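Local coordinates for protein hydrolase, haloacid dehalogenase-like family (Chlorobaculum tepidum, PDB 2HCF) that binds magnesium and probably works as a hydrolase of the haloacid dehalogenase-like superfamily, at residues Asp103-Arg108 / Glu223-Ile228; Asp110-Leu115 / Arg161-Ala166. All coordinates share one frame; numbering follows the deposited sequence.

Interaction 1 of 2, residues Asp103-Arg108 / Glu223-Ile228; sequences DALSSR and EVLASI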
loop_
_atom_site.group_PDB
_atom_site.type_symbol
_atom_site.label_atom_id
_atom_site.label_comp_id
_atom_site.label_asym_id
_atom_site.label_seq_id
_atom_site.Cartn_x
_atom_site.Cartn_y
_atom_site.Cartn_z
ATOM N N ASP A 103 -7.475 15.891 0.791
ATOM C CA ASP A 103 -7.932 17.177 0.262
ATOM C C ASP A 103 -6.875 18.276 0.376
ATOM O O ASP A 103 -6.706 19.053 -0.554
ATOM C CB ASP A 103 -9.143 17.673 1.032
ATOM C CG ASP A 103 -10.398 16.986 0.637
ATOM O OD1 ASP A 103 -10.370 16.277 -0.396
ATOM O OD2 ASP A 103 -11.421 17.160 1.355
ATOM N N ALA A 104 -6.236 18.362 1.541
ATOM C CA ALA A 104 -5.216 19.369 1.815
ATOM C C ALA A 104 -4.015 19.223 0.883
ATOM O O ALA A 104 -3.454 20.219 0.440
ATOM C CB ALA A 104 -4.764 19.287 3.273
ATOM N N LEU A 105 -3.614 17.980 0.598
ATOM C CA LEU A 105 -2.488 17.711 -0.277
ATOM C C LEU A 105 -2.799 17.901 -1.751
ATOM O O LEU A 105 -1.989 18.456 -2.504
ATOM C CB LEU A 105 -1.980 16.282 -0.052
ATOM C CG LEU A 105 -1.290 16.097 1.288
ATOM C CD1 LEU A 105 -1.188 14.622 1.597
ATOM C CD2 LEU A 105 0.108 16.767 1.315
ATOM N N SER A 106 -3.972 17.447 -2.166
ATOM C CA SER A 106 -4.287 17.377 -3.576
ATOM C C SER A 106 -4.606 18.754 -4.160
ATOM O O SER A 106 -4.485 18.955 -5.355
ATOM C CB SER A 106 -5.449 16.419 -3.810
ATOM O OG SER A 106 -6.605 16.895 -3.158
ATOM N N SER A 107 -5.006 19.686 -3.301
ATOM C CA SER A 107 -5.262 21.060 -3.693
ATOM C C SER A 107 -3.980 21.882 -3.950
ATOM O O SER A 107 -4.047 22.977 -4.526
ATOM C CB SER A 107 -6.071 21.738 -2.601
ATOM O OG SER A 107 -5.250 21.984 -1.479
ATOM N N ARG A 108 -2.830 21.367 -3.517
ATOM C CA ARG A 108 -1.544 22.023 -3.757
ATOM C C ARG A 108 -0.908 21.629 -5.077
ATOM O O ARG A 108 -0.696 20.452 -5.326
ATOM C CB ARG A 108 -0.586 21.666 -2.649
ATOM C CG ARG A 108 -1.003 22.227 -1.315
ATOM C CD ARG A 108 0.050 21.937 -0.300
ATOM N NE ARG A 108 1.320 22.639 -0.553
ATOM C CZ ARG A 108 1.686 23.793 0.011
ATOM N NH1 ARG A 108 0.883 24.444 0.842
ATOM N NH2 ARG A 108 2.876 24.306 -0.254
ATOM N N GLU A 223 -0.826 19.749 11.100
ATOM C CA GLU A 223 0.477 19.235 11.521
ATOM C C GLU A 223 0.999 18.119 10.625
ATOM O O GLU A 223 2.198 18.036 10.369
ATOM C CB GLU A 223 0.424 18.779 12.975
ATOM C CG GLU A 223 0.058 19.896 13.919
ATOM C CD GLU A 223 1.020 21.041 13.843
ATOM O OE1 GLU A 223 2.233 20.789 13.624
ATOM O OE2 GLU A 223 0.572 22.194 14.033
ATOM N N VAL A 224 0.111 17.275 10.113
ATOM C CA VAL A 224 0.570 16.235 9.218
ATOM C C VAL A 224 1.063 16.908 7.933
ATOM O O VAL A 224 2.089 16.546 7.395
ATOM C CB VAL A 224 -0.501 15.150 8.899
ATOM C CG1 VAL A 224 0.125 14.015 8.078
ATOM C CG2 VAL A 224 -1.175 14.605 10.160
ATOM N N LEU A 225 0.314 17.875 7.426
ATOM C CA LEU A 225 0.711 18.599 6.230
ATOM C C LEU A 225 2.086 19.264 6.409
ATOM O O LEU A 225 2.976 19.125 5.563
ATOM C CB LEU A 225 -0.371 19.633 5.901
ATOM C CG LEU A 225 -0.247 20.360 4.565
ATOM C CD1 LEU A 225 -0.498 19.403 3.389
ATOM C CD2 LEU A 225 -1.208 21.525 4.534
ATOM N N ALA A 226 2.276 19.952 7.536
ATOM C CA ALA A 226 3.546 20.611 7.824
ATOM C C ALA A 226 4.672 19.602 7.816
ATOM O O ALA A 226 5.772 19.874 7.332
ATOM C CB ALA A 226 3.491 21.306 9.161
ATOM N N SER A 227 4.403 18.424 8.354
ATOM C CA SER A 227 5.431 17.429 8.437
ATOM C C SER A 227 5.754 16.877 7.048
ATOM O O SER A 227 6.903 16.591 6.753
ATOM C CB SER A 227 5.002 16.322 9.378
ATOM O OG SER A 227 5.938 15.295 9.312
ATOM N N ILE A 228 4.741 16.771 6.185
ATOM C CA ILE A 228 4.922 16.203 4.840
ATOM C C ILE A 228 5.652 17.167 3.912
ATOM O O ILE A 228 6.570 16.769 3.234
ATOM C CB ILE A 228 3.569 15.776 4.197
ATOM C CG1 ILE A 228 3.019 14.537 4.908
ATOM C CG2 ILE A 228 3.752 15.453 2.724
ATOM C CD1 ILE A 228 1.535 14.230 4.548
#
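L225 and L105 carry this contact between helix 98-106 and helix 221-229, and it is made by van der Waals forces alone, with no hydrogen bond or salt bridge crossing it. The two leucines slide past each other in opposite directions. L105 CD2 approaches L225 CD1 to 3.4 Å, tighter than methyl groups usually sit, and L105 CG follows at 4.0 Å from the same methyl. L225 leaves its helix pointing at the other segment; CG anti to the backbone N (chi1 -171°) carries its branch out across the gap. L105 starts out less directly, but CG anti to the carbonyl carbon (chi1 -70°) brings its methyls over to the second helix.

A second apolar pairing lies one turn on from L225. I228 crosses L105 at about a right angle, its CD1 4.0 Å from L105 CD1 and its CG2 4.1 Å from L105 CD2, so the leucine fork is met on both prongs. The small A104 suits its place beside them: its CB stands 4.3 Å from L225 CD1, and a methyl here leaves room for the incoming leucine. R108 CD lies loosely 4.5 Å from L225 CD1, while the guanidinium forms a salt bridge through NH2 with D110.

Polar bonds lie beside the interface or within each helix; I228 O accepts a hydrogen bond from R192 NH2. Both helices lie on one face of the parallel sheet of this Rossmann-like HAD core, where L105 rests on F9 and I228 on V7 and I194. Leucine and isoleucine, with the small A104, suit this groove between neighbouring helices above the strands, and a contact of this chemistry depends on complementary shape and the exclusion of water rather than on directional bonds.

Interaction 2 of 2, residues Asp110-Leu115 / Arg161-Ala166; sequences DVLLGL and RRMTGA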
loop_
_atom_site.group_PDB
_atom_site.type_symbol
_atom_site.label_atom_id
_atom_site.label_comp_id
_atom_site.label_asym_id
_atom_site.label_seq_id
_atom_site.Cartn_x
_atom_site.Cartn_y
_atom_site.Cartn_z
ATOM N N ASP A 110 2.185 22.183 -5.962
ATOM C CA ASP A 110 3.550 21.688 -5.715
ATOM C C ASP A 110 3.617 20.238 -5.198
ATOM O O ASP A 110 4.713 19.733 -4.934
ATOM C CB ASP A 110 4.261 22.599 -4.714
ATOM C CG ASP A 110 3.510 22.723 -3.407
ATOM O OD1 ASP A 110 2.279 22.897 -3.435
ATOM O OD2 ASP A 110 4.150 22.669 -2.345
ATOM N N VAL A 111 2.469 19.579 -5.048
ATOM C CA VAL A 111 2.416 18.214 -4.533
ATOM C C VAL A 111 1.949 17.249 -5.620
ATOM O O VAL A 111 0.953 17.501 -6.294
ATOM C CB VAL A 111 1.451 18.101 -3.334
ATOM C CG1 VAL A 111 1.304 16.621 -2.849
ATOM C CG2 VAL A 111 1.915 18.963 -2.201
ATOM N N LEU A 112 2.673 16.142 -5.785
ATOM C CA LEU A 112 2.161 15.031 -6.595
ATOM C C LEU A 112 1.820 13.859 -5.681
ATOM O O LEU A 112 2.678 13.366 -4.965
ATOM C CB LEU A 112 3.176 14.578 -7.633
ATOM C CG LEU A 112 2.764 13.326 -8.408
ATOM C CD1 LEU A 112 1.482 13.538 -9.201
ATOM C CD2 LEU A 112 3.891 12.900 -9.298
ATOM N N LEU A 113 0.581 13.398 -5.704
ATOM C CA LEU A 113 0.210 12.245 -4.855
ATOM C C LEU A 113 0.290 10.952 -5.655
ATOM O O LEU A 113 -0.120 10.918 -6.815
ATOM C CB LEU A 113 -1.194 12.375 -4.300
ATOM C CG LEU A 113 -1.446 13.294 -3.103
ATOM C CD1 LEU A 113 -2.944 13.451 -2.991
ATOM C CD2 LEU A 113 -0.892 12.716 -1.842
ATOM N N GLY A 114 0.840 9.905 -5.036
ATOM C CA GLY A 114 0.806 8.565 -5.607
ATOM C C GLY A 114 0.650 7.462 -4.550
ATOM O O GLY A 114 0.770 7.704 -3.339
ATOM N N LEU A 115 0.388 6.243 -5.020
ATOM C CA LEU A 115 0.226 5.103 -4.162
ATOM C C LEU A 115 1.481 4.293 -4.241
ATOM O O LEU A 115 2.055 4.189 -5.316
ATOM C CB LEU A 115 -0.912 4.251 -4.655
ATOM C CG LEU A 115 -2.272 4.955 -4.530
ATOM C CD1 LEU A 115 -3.263 4.220 -5.333
ATOM C CD2 LEU A 115 -2.726 4.999 -3.055
ATOM N N ARG A 161 8.607 11.035 -12.283
ATOM C CA ARG A 161 9.512 11.859 -13.100
ATOM C C ARG A 161 9.047 11.951 -14.579
ATOM O O ARG A 161 9.094 13.021 -15.186
ATOM C CB ARG A 161 10.916 11.277 -12.956
ATOM C CG ARG A 161 12.003 12.010 -13.636
ATOM C CD ARG A 161 13.387 11.416 -13.303
ATOM N NE ARG A 161 14.382 11.860 -14.271
ATOM C CZ ARG A 161 15.704 11.788 -14.108
ATOM N NH1 ARG A 161 16.230 11.253 -13.014
ATOM N NH2 ARG A 161 16.511 12.258 -15.061
ATOM N N ARG A 162 8.561 10.842 -15.130
ATOM C CA ARG A 162 8.055 10.804 -16.492
ATOM C C ARG A 162 6.744 11.592 -16.612
ATOM O O ARG A 162 6.415 12.119 -17.670
ATOM C CB ARG A 162 7.858 9.361 -16.951
ATOM C CG ARG A 162 9.148 8.649 -17.264
ATOM C CD ARG A 162 8.886 7.201 -17.459
ATOM N NE ARG A 162 10.097 6.482 -17.802
ATOM C CZ ARG A 162 10.204 5.155 -17.828
ATOM N NH1 ARG A 162 9.183 4.362 -17.522
ATOM N NH2 ARG A 162 11.345 4.619 -18.176
HETATM N N MSE A 163 6.015 11.696 -15.511
HETATM C CA MSE A 163 4.758 12.436 -15.502
HETATM C C MSE A 163 4.935 13.928 -15.400
HETATM O O MSE A 163 4.235 14.659 -16.066
HETATM C CB MSE A 163 3.889 11.993 -14.330
HETATM C CG MSE A 163 3.410 10.618 -14.472
HETATM SE SE MSE A 163 2.422 10.097 -12.894
HETATM C CE MSE A 163 1.066 11.347 -13.030
ATOM N N THR A 164 5.838 14.375 -14.531
ATOM C CA THR A 164 5.968 15.792 -14.225
ATOM C C THR A 164 7.237 16.432 -14.807
ATOM O O THR A 164 7.312 17.649 -14.929
ATOM C CB THR A 164 5.991 16.041 -12.703
ATOM O OG1 THR A 164 7.144 15.418 -12.135
ATOM C CG2 THR A 164 4.742 15.524 -12.011
ATOM N N GLY A 165 8.236 15.622 -15.149
ATOM C CA GLY A 165 9.558 16.138 -15.489
ATOM C C GLY A 165 10.345 16.599 -14.278
ATOM O O GLY A 165 11.439 17.142 -14.402
ATOM N N ALA A 166 9.790 16.389 -13.086
ATOM C CA ALA A 166 10.469 16.763 -11.850
ATOM C C ALA A 166 11.511 15.721 -11.499
ATOM O O ALA A 166 11.221 14.540 -11.483
ATOM C CB ALA A 166 9.437 16.891 -10.704
#
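L112 on strand 111-116 and T164 at the end of helix 152-164 face each other; their CA atoms, 8.6 Å apart, are the nearest such pair across the two segments. This is a helix packed on a face of the parallel sheet, in the α/β Rossmann-like manner of the HAD fold. The strand is extended and hydrogen-bonded through its backbone to strand 5-9; L112 points to this helix, whereas V111 and L113 point to the other face. The helix gives way at G165, whose positive phi of 75° suits a residue without a side chain, and G165 N still bonds to R161 O at 2.7 Å.

Two methyls make the nearest side-chain contact: L112 CD2 meets T164 CG2 at 3.9 Å as the side chains cross obliquely. The leucine, its CG anti to the backbone N (chi1 174°), reaches out from the sheet to meet the last helical turn. Threonine fits because its two branches do different work. While CG2 packs on the leucine, OG1 accepts from A166 N at 3.0 Å with an N-H...O angle of 155°, forming an ST turn, and also bonds to A160 O in the preceding turn. An alanine here lacks both branches and would probably leave A166 N without this acceptor and open a gap beside L112 CD2. F139 touches both L112 and M163, which is present as selenomethionine. At the exposed edge M163 brings its terminal methyl close to the leucine, CE lying 4.4 Å from L112 CD1.

How the interactions relate
Interaction 1 is partly buried, with L105 and I228 enclosed, whereas interaction 2 is a surface contact. They lie on opposite faces of the parallel sheet, their centres about 15 Å apart, and share a continuous piece of chain: helix 98-106 leads through a short turn into strand 111-116. Along the sequence, 110-115/161-166 is nested within the loop closed by 103-108/223-228. The two meet through the strand, where L105 CD1 packs on L113 CD2 at 3.9 Å. Helix against helix, interaction 1 joins aliphatic side chains; helix against strand, interaction 2 is also apolar between its segments, but its threonine turns a hydroxyl back to the helix end.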